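Local coordinates for protein lipase (Photobacterium sp. M37, PDB 2ORY) that catalyses the hydrolysis of triacylglycerols, as a cold-adapted lipase of the alpha/beta-hydrolase fold, at residues Q7-L10 with A11-Y14; S96-D99 with W100-D104; I125-S128 with T129-L133; M320-M323 with D324-L328. All coordinates share one frame; numbering follows the deposited sequence.

Interaction 1 (Q7-L10 with A11-Y14); sequences QLML and AFSY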
loop_
_atom_site.group_PDB
_atom_site.type_symbol
_atom_site.label_atom_id
_atom_site.label_comp_id
_atom_site.label_asym_id
_atom_site.label_seq_id
_atom_site.Cartn_x
_atom_site.Cartn_y
_atom_site.Cartn_z
ATOM N N GLN A 7 -11.367 -6.988 5.412
ATOM C CA GLN A 7 -12.240 -5.822 5.336
ATOM C C GLN A 7 -11.795 -4.771 6.353
ATOM O O GLN A 7 -11.860 -3.566 6.102
ATOM C CB GLN A 7 -13.687 -6.222 5.626
ATOM C CG GLN A 7 -14.260 -7.207 4.632
ATOM C CD GLN A 7 -15.669 -7.605 4.998
ATOM O OE1 GLN A 7 -15.899 -8.241 6.026
ATOM N NE2 GLN A 7 -16.625 -7.219 4.165
ATOM N N LEU A 8 -11.336 -5.232 7.506
ATOM C CA LEU A 8 -10.896 -4.307 8.530
ATOM C C LEU A 8 -9.672 -3.561 8.068
ATOM O O LEU A 8 -9.615 -2.346 8.181
ATOM C CB LEU A 8 -10.595 -5.042 9.830
ATOM C CG LEU A 8 -10.142 -4.153 10.987
ATOM C CD1 LEU A 8 -11.245 -3.164 11.341
ATOM C CD2 LEU A 8 -9.819 -5.029 12.186
ATOM N N MET A 9 -8.687 -4.286 7.553
ATOM C CA MET A 9 -7.464 -3.671 7.054
ATOM C C MET A 9 -7.728 -2.740 5.851
ATOM O O MET A 9 -6.975 -1.798 5.613
ATOM C CB MET A 9 -6.453 -4.756 6.673
ATOM C CG MET A 9 -5.996 -5.650 7.831
ATOM S SD MET A 9 -5.448 -4.794 9.327
ATOM C CE MET A 9 -3.924 -4.281 8.877
ATOM N N LEU A 10 -8.779 -3.013 5.081
ATOM C CA LEU A 10 -9.128 -2.156 3.945
ATOM C C LEU A 10 -9.540 -0.812 4.526
ATOM O O LEU A 10 -9.217 0.241 3.984
ATOM C CB LEU A 10 -10.309 -2.733 3.159
ATOM C CG LEU A 10 -10.729 -1.870 1.960
ATOM C CD1 LEU A 10 -9.606 -1.930 0.915
ATOM C CD2 LEU A 10 -12.044 -2.357 1.362
ATOM N N ALA A 11 -10.267 -0.871 5.642
ATOM C CA ALA A 11 -10.726 0.322 6.337
ATOM C C ALA A 11 -9.555 1.158 6.845
ATOM O O ALA A 11 -9.578 2.384 6.775
ATOM C CB ALA A 11 -11.642 -0.075 7.510
ATOM N N PHE A 12 -8.535 0.499 7.378
ATOM C CA PHE A 12 -7.371 1.217 7.880
ATOM C C PHE A 12 -6.548 1.761 6.726
ATOM O O PHE A 12 -5.985 2.848 6.816
ATOM C CB PHE A 12 -6.491 0.300 8.727
ATOM C CG PHE A 12 -7.042 0.027 10.094
ATOM C CD1 PHE A 12 -7.362 -1.275 10.487
ATOM C CD2 PHE A 12 -7.207 1.068 11.004
ATOM C CE1 PHE A 12 -7.832 -1.534 11.766
ATOM C CE2 PHE A 12 -7.679 0.820 12.284
ATOM C CZ PHE A 12 -7.991 -0.485 12.670
ATOM N N SER A 13 -6.481 0.998 5.641
ATOM C CA SER A 13 -5.722 1.427 4.482
ATOM C C SER A 13 -6.354 2.677 3.896
ATOM O O SER A 13 -5.646 3.594 3.477
ATOM C CB SER A 13 -5.677 0.329 3.418
ATOM O OG SER A 13 -4.780 -0.707 3.787
ATOM N N TYR A 14 -7.684 2.722 3.877
ATOM C CA TYR A 14 -8.381 3.883 3.314
ATOM C C TYR A 14 -8.439 5.096 4.227
ATOM O O TYR A 14 -8.447 6.237 3.751
ATOM C CB TYR A 14 -9.785 3.503 2.832
ATOM C CG TYR A 14 -9.762 2.970 1.406
ATOM C CD1 TYR A 14 -8.971 1.865 1.073
ATOM C CD2 TYR A 14 -10.487 3.590 0.383
ATOM C CE1 TYR A 14 -8.894 1.390 -0.238
ATOM C CE2 TYR A 14 -10.426 3.120 -0.946
ATOM C CZ TYR A 14 -9.621 2.017 -1.247
ATOM O OH TYR A 14 -9.522 1.532 -2.540
#

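Interaction 2 (S96-D99 with W100-D104); sequences SISD and WLFND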
loop_
_atom_site.group_PDB
_atom_site.type_symbol
_atom_site.label_atom_id
_atom_site.label_comp_id
_atom_site.label_asym_id
_atom_site.label_seq_id
_atom_site.Cartn_x
_atom_site.Cartn_y
_atom_site.Cartn_z
ATOM N N SER A 96 -4.144 9.444 -9.743
ATOM C CA SER A 96 -3.326 9.835 -10.882
ATOM C C SER A 96 -2.313 8.773 -11.269
ATOM O O SER A 96 -1.126 9.062 -11.421
ATOM C CB SER A 96 -2.600 11.136 -10.548
ATOM O OG SER A 96 -3.539 12.149 -10.262
ATOM N N ILE A 97 -2.790 7.554 -11.478
ATOM C CA ILE A 97 -1.920 6.439 -11.819
ATOM C C ILE A 97 -0.865 6.688 -12.904
ATOM O O ILE A 97 0.302 6.327 -12.729
ATOM C CB ILE A 97 -2.778 5.167 -12.200
ATOM C CG1 ILE A 97 -3.647 4.753 -11.014
ATOM C CG2 ILE A 97 -1.874 4.001 -12.591
ATOM C CD1 ILE A 97 -4.766 3.810 -11.388
ATOM N N SER A 98 -1.254 7.302 -14.017
ATOM C CA SER A 98 -0.308 7.522 -15.118
ATOM C C SER A 98 0.885 8.377 -14.693
ATOM O O SER A 98 1.993 8.193 -15.183
ATOM C CB SER A 98 -1.028 8.170 -16.316
ATOM O OG SER A 98 -0.193 8.225 -17.453
ATOM N N ASP A 99 0.656 9.297 -13.764
ATOM C CA ASP A 99 1.723 10.172 -13.296
ATOM C C ASP A 99 2.663 9.527 -12.280
ATOM O O ASP A 99 3.866 9.520 -12.508
ATOM C CB ASP A 99 1.156 11.471 -12.711
ATOM C CG ASP A 99 0.459 12.339 -13.772
ATOM O OD1 ASP A 99 0.394 11.910 -14.944
ATOM O OD2 ASP A 99 -0.027 13.439 -13.439
ATOM N N TRP A 100 2.137 9.000 -11.169
ATOM C CA TRP A 100 3.013 8.399 -10.163
ATOM C C TRP A 100 3.478 6.974 -10.467
ATOM O O TRP A 100 4.500 6.540 -9.940
ATOM C CB TRP A 100 2.379 8.451 -8.764
ATOM C CG TRP A 100 1.145 7.627 -8.592
ATOM C CD1 TRP A 100 -0.146 8.053 -8.718
ATOM C CD2 TRP A 100 1.078 6.211 -8.313
ATOM N NE1 TRP A 100 -1.010 6.998 -8.543
ATOM C CE2 TRP A 100 -0.291 5.859 -8.295
ATOM C CE3 TRP A 100 2.038 5.215 -8.080
ATOM C CZ2 TRP A 100 -0.727 4.537 -8.051
ATOM C CZ3 TRP A 100 1.600 3.905 -7.835
ATOM C CH2 TRP A 100 0.230 3.584 -7.825
ATOM N N LEU A 101 2.754 6.251 -11.318
ATOM C CA LEU A 101 3.144 4.885 -11.663
ATOM C C LEU A 101 3.857 4.784 -13.032
ATOM O O LEU A 101 5.020 4.396 -13.100
ATOM C CB LEU A 101 1.912 3.963 -11.637
ATOM C CG LEU A 101 2.193 2.508 -12.037
ATOM C CD1 LEU A 101 3.033 1.850 -10.945
ATOM C CD2 LEU A 101 0.885 1.745 -12.236
ATOM N N PHE A 102 3.176 5.136 -14.118
ATOM C CA PHE A 102 3.803 5.062 -15.442
ATOM C C PHE A 102 5.087 5.897 -15.596
ATOM O O PHE A 102 5.999 5.499 -16.304
ATOM C CB PHE A 102 2.827 5.503 -16.539
ATOM C CG PHE A 102 1.679 4.564 -16.769
ATOM C CD1 PHE A 102 1.441 3.495 -15.918
ATOM C CD2 PHE A 102 0.830 4.760 -17.853
ATOM C CE1 PHE A 102 0.377 2.633 -16.140
ATOM C CE2 PHE A 102 -0.238 3.907 -18.089
ATOM C CZ PHE A 102 -0.465 2.836 -17.226
ATOM N N ASN A 103 5.152 7.061 -14.962
ATOM C CA ASN A 103 6.342 7.898 -15.098
ATOM C C ASN A 103 7.425 7.671 -14.037
ATOM O O ASN A 103 8.276 8.533 -13.817
ATOM C CB ASN A 103 5.939 9.375 -15.113
ATOM C CG ASN A 103 5.295 9.781 -16.408
ATOM O OD1 ASN A 103 5.963 10.253 -17.332
ATOM N ND2 ASN A 103 3.988 9.586 -16.496
ATOM N N ASP A 104 7.409 6.512 -13.392
ATOM C CA ASP A 104 8.409 6.198 -12.366
ATOM C C ASP A 104 9.788 5.819 -12.952
ATOM O O ASP A 104 9.995 4.695 -13.406
ATOM C CB ASP A 104 7.884 5.059 -11.499
ATOM C CG ASP A 104 8.725 4.825 -10.269
ATOM O OD1 ASP A 104 8.304 4.001 -9.428
ATOM O OD2 ASP A 104 9.796 5.456 -10.137
HETATM O O HOH W 1 1.175 10.537 -17.351
#

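Interaction 3 (I125-S128 with T129-L133); sequences ISES and TSYGL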
loop_
_atom_site.group_PDB
_atom_site.type_symbol
_atom_site.label_atom_id
_atom_site.label_comp_id
_atom_site.label_asym_id
_atom_site.label_seq_id
_atom_site.Cartn_x
_atom_site.Cartn_y
_atom_site.Cartn_z
ATOM N N ILE A 125 15.246 -5.139 -5.124
ATOM C CA ILE A 125 14.050 -4.324 -5.123
ATOM C C ILE A 125 14.345 -3.081 -5.963
ATOM O O ILE A 125 15.503 -2.707 -6.152
ATOM C CB ILE A 125 13.667 -3.904 -3.691
ATOM C CG1 ILE A 125 14.851 -3.218 -3.013
ATOM C CG2 ILE A 125 13.225 -5.122 -2.903
ATOM C CD1 ILE A 125 14.520 -2.677 -1.641
ATOM N N SER A 126 13.306 -2.445 -6.483
ATOM C CA SER A 126 13.506 -1.243 -7.281
ATOM C C SER A 126 14.020 -0.159 -6.337
ATOM O O SER A 126 13.744 -0.201 -5.140
ATOM C CB SER A 126 12.180 -0.773 -7.866
ATOM O OG SER A 126 11.330 -0.324 -6.816
ATOM N N GLU A 127 14.755 0.810 -6.873
ATOM C CA GLU A 127 15.239 1.903 -6.053
ATOM C C GLU A 127 14.014 2.659 -5.590
ATOM O O GLU A 127 13.984 3.237 -4.505
ATOM C CB GLU A 127 16.149 2.836 -6.856
ATOM C CG GLU A 127 17.458 2.214 -7.305
ATOM C CD GLU A 127 18.452 3.268 -7.766
ATOM O OE1 GLU A 127 18.009 4.270 -8.372
ATOM O OE2 GLU A 127 19.671 3.092 -7.532
ATOM N N SER A 128 12.996 2.648 -6.439
ATOM C CA SER A 128 11.728 3.295 -6.145
ATOM C C SER A 128 11.201 2.845 -4.776
ATOM O O SER A 128 10.945 3.670 -3.891
ATOM C CB SER A 128 10.721 2.936 -7.242
ATOM O OG SER A 128 9.552 3.702 -7.122
ATOM N N THR A 129 11.034 1.540 -4.587
ATOM C CA THR A 129 10.537 1.059 -3.296
ATOM C C THR A 129 11.634 1.203 -2.234
ATOM O O THR A 129 11.348 1.501 -1.069
ATOM C CB THR A 129 10.051 -0.427 -3.362
ATOM O OG1 THR A 129 11.176 -1.302 -3.431
ATOM C CG2 THR A 129 9.160 -0.656 -4.584
ATOM N N SER A 130 12.892 1.023 -2.642
ATOM C CA SER A 130 14.006 1.170 -1.700
ATOM C C SER A 130 13.968 2.559 -1.038
ATOM O O SER A 130 14.078 2.679 0.190
ATOM C CB SER A 130 15.344 0.948 -2.422
ATOM O OG SER A 130 16.440 1.082 -1.530
ATOM N N TYR A 131 13.798 3.612 -1.837
ATOM C CA TYR A 131 13.728 4.951 -1.258
ATOM C C TYR A 131 12.442 5.119 -0.458
ATOM O O TYR A 131 12.425 5.823 0.550
ATOM C CB TYR A 131 13.827 6.060 -2.333
ATOM C CG TYR A 131 15.239 6.260 -2.854
ATOM C CD1 TYR A 131 15.667 5.631 -4.022
ATOM C CD2 TYR A 131 16.182 6.975 -2.114
ATOM C CE1 TYR A 131 16.999 5.693 -4.440
ATOM C CE2 TYR A 131 17.523 7.041 -2.518
ATOM C CZ TYR A 131 17.922 6.390 -3.682
ATOM O OH TYR A 131 19.241 6.399 -4.078
ATOM N N GLY A 132 11.366 4.476 -0.904
ATOM C CA GLY A 132 10.109 4.576 -0.187
ATOM C C GLY A 132 10.221 3.971 1.213
ATOM O O GLY A 132 9.745 4.559 2.203
ATOM N N LEU A 133 10.836 2.791 1.295
ATOM C CA LEU A 133 11.035 2.106 2.578
ATOM C C LEU A 133 11.951 2.915 3.504
ATOM O O LEU A 133 11.662 3.032 4.692
ATOM C CB LEU A 133 11.655 0.714 2.368
ATOM C CG LEU A 133 12.080 -0.039 3.645
ATOM C CD1 LEU A 133 10.871 -0.267 4.549
ATOM C CD2 LEU A 133 12.725 -1.370 3.268
#

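Interaction 4 (M320-M323 with D324-L328); sequences MGMM and DDIPL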
loop_
_atom_site.group_PDB
_atom_site.type_symbol
_atom_site.label_atom_id
_atom_site.label_comp_id
_atom_site.label_asym_id
_atom_site.label_seq_id
_atom_site.Cartn_x
_atom_site.Cartn_y
_atom_site.Cartn_z
ATOM N N MET A 320 -15.644 -5.666 -2.192
ATOM C CA MET A 320 -15.526 -6.262 -0.870
ATOM C C MET A 320 -16.692 -5.892 0.030
ATOM O O MET A 320 -16.607 -6.022 1.253
ATOM C CB MET A 320 -14.198 -5.839 -0.218
ATOM C CG MET A 320 -12.956 -6.525 -0.794
ATOM S SD MET A 320 -11.373 -6.110 0.047
ATOM C CE MET A 320 -10.654 -5.108 -1.192
ATOM N N GLY A 321 -17.780 -5.437 -0.582
ATOM C CA GLY A 321 -18.966 -5.054 0.165
ATOM C C GLY A 321 -18.738 -4.021 1.250
ATOM O O GLY A 321 -19.302 -4.120 2.341
ATOM N N MET A 322 -17.943 -3.006 0.954
ATOM C CA MET A 322 -17.639 -1.993 1.950
ATOM C C MET A 322 -18.093 -0.588 1.546
ATOM O O MET A 322 -17.797 0.396 2.238
ATOM C CB MET A 322 -16.132 -2.000 2.224
ATOM C CG MET A 322 -15.625 -3.236 2.956
ATOM S SD MET A 322 -16.052 -3.196 4.693
ATOM C CE MET A 322 -14.682 -2.281 5.353
ATOM N N MET A 323 -18.821 -0.504 0.436
ATOM C CA MET A 323 -19.310 0.776 -0.064
ATOM C C MET A 323 -20.021 1.600 1.001
ATOM O O MET A 323 -19.792 2.799 1.119
ATOM C CB MET A 323 -20.236 0.555 -1.265
ATOM C CG MET A 323 -19.505 0.143 -2.540
ATOM S SD MET A 323 -18.242 1.363 -2.982
ATOM C CE MET A 323 -19.118 2.376 -4.163
ATOM N N ASP A 324 -20.867 0.966 1.797
ATOM C CA ASP A 324 -21.586 1.706 2.821
ATOM C C ASP A 324 -20.772 1.839 4.085
ATOM O O ASP A 324 -21.200 2.494 5.032
ATOM C CB ASP A 324 -22.904 1.005 3.129
ATOM C CG ASP A 324 -23.827 0.960 1.929
ATOM O OD1 ASP A 324 -24.681 0.051 1.875
ATOM O OD2 ASP A 324 -23.705 1.839 1.043
ATOM N N ASP A 325 -19.589 1.231 4.087
ATOM C CA ASP A 325 -18.712 1.246 5.253
ATOM C C ASP A 325 -17.525 2.211 5.211
ATOM O O ASP A 325 -17.046 2.642 6.271
ATOM C CB ASP A 325 -18.209 -0.167 5.517
ATOM C CG ASP A 325 -19.321 -1.105 5.927
ATOM O OD1 ASP A 325 -19.868 -0.908 7.036
ATOM O OD2 ASP A 325 -19.660 -2.022 5.140
ATOM N N ILE A 326 -17.056 2.539 4.004
ATOM C CA ILE A 326 -15.920 3.446 3.812
ATOM C C ILE A 326 -16.343 4.703 3.037
ATOM O O ILE A 326 -16.598 4.648 1.835
ATOM C CB ILE A 326 -14.805 2.713 3.061
ATOM C CG1 ILE A 326 -14.314 1.553 3.933
ATOM C CG2 ILE A 326 -13.692 3.681 2.675
ATOM C CD1 ILE A 326 -13.216 0.700 3.306
ATOM N N PRO A 327 -16.397 5.856 3.725
ATOM C CA PRO A 327 -16.790 7.174 3.203
ATOM C C PRO A 327 -15.829 7.783 2.207
ATOM O O PRO A 327 -15.103 8.724 2.523
ATOM C CB PRO A 327 -16.908 8.016 4.467
ATOM C CG PRO A 327 -15.803 7.477 5.305
ATOM C CD PRO A 327 -15.913 5.975 5.113
ATOM N N LEU A 328 -15.853 7.254 0.998
ATOM C CA LEU A 328 -14.958 7.703 -0.057
ATOM C C LEU A 328 -14.972 9.205 -0.294
ATOM O O LEU A 328 -13.928 9.853 -0.243
ATOM C CB LEU A 328 -15.292 6.965 -1.351
ATOM C CG LEU A 328 -15.043 5.455 -1.315
ATOM C CD1 LEU A 328 -15.581 4.843 -2.593
ATOM C CD2 LEU A 328 -13.542 5.151 -1.149
#

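Interaction 1 (Q7-L10 with A11-Y14)
Met-9 O takes two bonds from one residue: Ser-13 N at 2.8 Å and Ser-13 OG, which lies 3.1 Å from Met-9 O. The two donors reach this carbonyl from opposite faces of its plane, each tilted about 30° out of it. The setting is the alpha-helix 5-15 of an alpha/beta-hydrolase, packed through Met-9, Leu-10 and Ser-13 on the sheet strands 166-173 and 199-206. Ser-13 reaches back along the helix because its OG stands anti to the carbonyl carbon, beside its own N (chi1 -75°); the same OG is also hydrogen-bonded to Thr-171 OG1, so the hydroxyl ties helix to sheet. The i to i+4 pattern continues on either side, with Phe-12 N on Leu-8 O at 3.1 Å and Tyr-14 N on Leu-10 O at 2.9 Å.

Two further i, i+4 pairs lie side by side and point the same way. In one, the branch point of Leu-8 touches the Phe-12 ring, CG to CE1 at 3.6 Å. Met-9 SD makes an oblique Met-aromatic contact with that ring, 5.4 Å from the Phe-12 centroid and 70° off its normal; Trp-52 meets the ring edge-to-face. In the other pair, Tyr-14, whose OH is bonded to Val-313 O, lies along the leucine a turn earlier, and a single methyl does the touching: Leu-10 CD1 sits 3.6 Å from Tyr-14 CE1.

Interaction 2 (S96-D99 with W100-D104)
A chi1 of 66° sets Trp-100 CG between its backbone N and carbonyl carbon, folding the indole back along the chain toward Ile-97 and Ser-96. Trp-100 NE1 comes within 3.4 Å of Ile-97 CA, and Ile-97 C lies over one face of the ring. Beyond it the side chains run alongside each other, with Ile-97 CG1 4.2 Å from Trp-100 CZ2. The other branch of Ile-97, CG2, stands anti to the backbone N and meets Leu-101 CD2 at 3.6 Å.

Ser-96 O takes Trp-100 N at 3.3 Å and also accepts from Asp-99 N. Ile-97 O is bonded by Leu-101 N at 2.8 Å and, weakly, by Phe-102 N; this second, i to i+5 bond marks a wider pi-type turn in the short helix 97-102. The helix lies beside the probable active site of this class 3 lipase: Trp-100 touches Ser-174 and His-312, two members of a putative Ser-His-Asp triad.

At the far end, Asn-103 turns its amide onto Ser-98 O, ND2 to O at 2.8 Å, with the oxygen only 10° out of the amide plane. A water donates to Ser-98 OG and to Asp-99 OD1 and accepts weakly from Asn-103 ND2. Ser-98 OG is also hydrogen-bonded to Gln-267 OE1 on helix 265-278, and its distance to Phe-102 CD2 is 3.6 Å.

Interaction 3 (I125-S128 with T129-L133)
Ser-126 and Thr-129 form the polar centre of this contact, where strand 124-126 passes directly into helix 127-138. Ser-126 is the N-cap: its OG accepts from Thr-129 N at 2.9 Å, with an N-H...O angle of 170°, almost straight. A chi1 of 67° places this hydroxyl between its own backbone N and carbonyl carbon, turned to the first turn of the helix. The carbonyl of the same residue is gripped twice, by Ser-130 N at 2.9 Å and by Thr-129 OG1, which is 3.3 Å from Ser-126 O.

Backbone bonds then take over. Tyr-131 N reaches Glu-127 O at 2.7 Å with an N-H...O angle of 166°, and Gly-132 N follows on Ser-128 O at 3.1 Å.

Carbon-carbon contacts accompany these bonds. Ile-125, still on the strand, brings its CD1 methyl to 3.8 Å from Ser-130 CB. Glu-127 lays its CB beside the Tyr-131 ring, 3.8 Å from CE1, while Glu-127 O sits at the edge of that ring, near its plane. The carboxylate of Glu-127 leads off to a long, weak ion pair with Lys-111 on the neighbouring strand 110-112.

One residue thus does two jobs at the strand-helix junction: the Ser-126 hydroxyl satisfies an N-H of the first turn that has no earlier helical carbonyl to bond, and the Ser-126 carbonyl opens the i to i+4 series. Such a cap is consistent with a sharply defined helix start immediately after the strand.

Interaction 4 (M320-M323 with D324-L328)
Met-322 O closes a type I beta turn over residues 322-325 by accepting from Asp-325 N at 2.7 Å, and Ile-326 N adds an i to i+4 bond to the same oxygen at 2.9 Å. The two donors come from quite different directions: Ile-326 N stands nearly in line with the carbonyl, at a C=O...N angle of 176°, whereas Asp-325 N lies above the carbonyl plane, 62° out of it. The turn follows the end of helix 304-319, which a Schellman motif terminates with Gly-321, at positive phi, as its C-prime residue; on the other side Pro-327 centres an inverse gamma turn and is the N-cap of helix 328-332.

Among the side chains Met-322 meets two residues. Bends at chi2 (-75°) and chi3 curl its chain, bringing SD against Asp-325 and the terminal methyl against Ile-326. SD lies 3.8 Å from Asp-325 CB, the two side chains crossing at about a right angle, and Met-322 CE reaches Ile-326 CD1 at 3.9 Å. Met-323 is bent likewise, but it makes a looser contact, its SD 4.4 Å from Leu-328 CD1. The turn packs on helix 5-15, where Ile-326 touches Leu-10 and Tyr-14.

The carboxylate of Asp-325 faces a different environment: OD1 is hydrogen-bonded to Tyr-3 OH, while OD2 comes to 3.5 Å from Gly-321 O. The chemistry is therefore divided, with the carbonyl of a buried methionine bonded by two amides, a bent thioether chain packed against an isoleucine, and an acid whose charge may be offset by Lys-45, which its side chain touches.

In the fold
The four contacts fall into two touching pairs. Interactions 1 and 4, with centres about 10 Å apart, join the N-terminal helix to the turn after helix 304-319: Gln-7 NE2 probably bonds Met-320 O at 3.1 Å, and Tyr-14 CE2 meets Leu-328 CD2 at 3.7 Å. Interactions 2 and 3, centres about 15 Å apart, are linked by a probable hydrogen bond between Ser-128 OG and Asp-104 OD1 at 2.6 Å. Interactions 1 and 2 lie on opposite sides of the chain's centre, their nearest atoms about 10 Å apart. Trp-100 touches the putative Ser-174, His-312, Asp-236 triad and Tyr-14 lies near it, meeting His-173 edge-to-face; Ser-13 touches the probable nucleophile elbow.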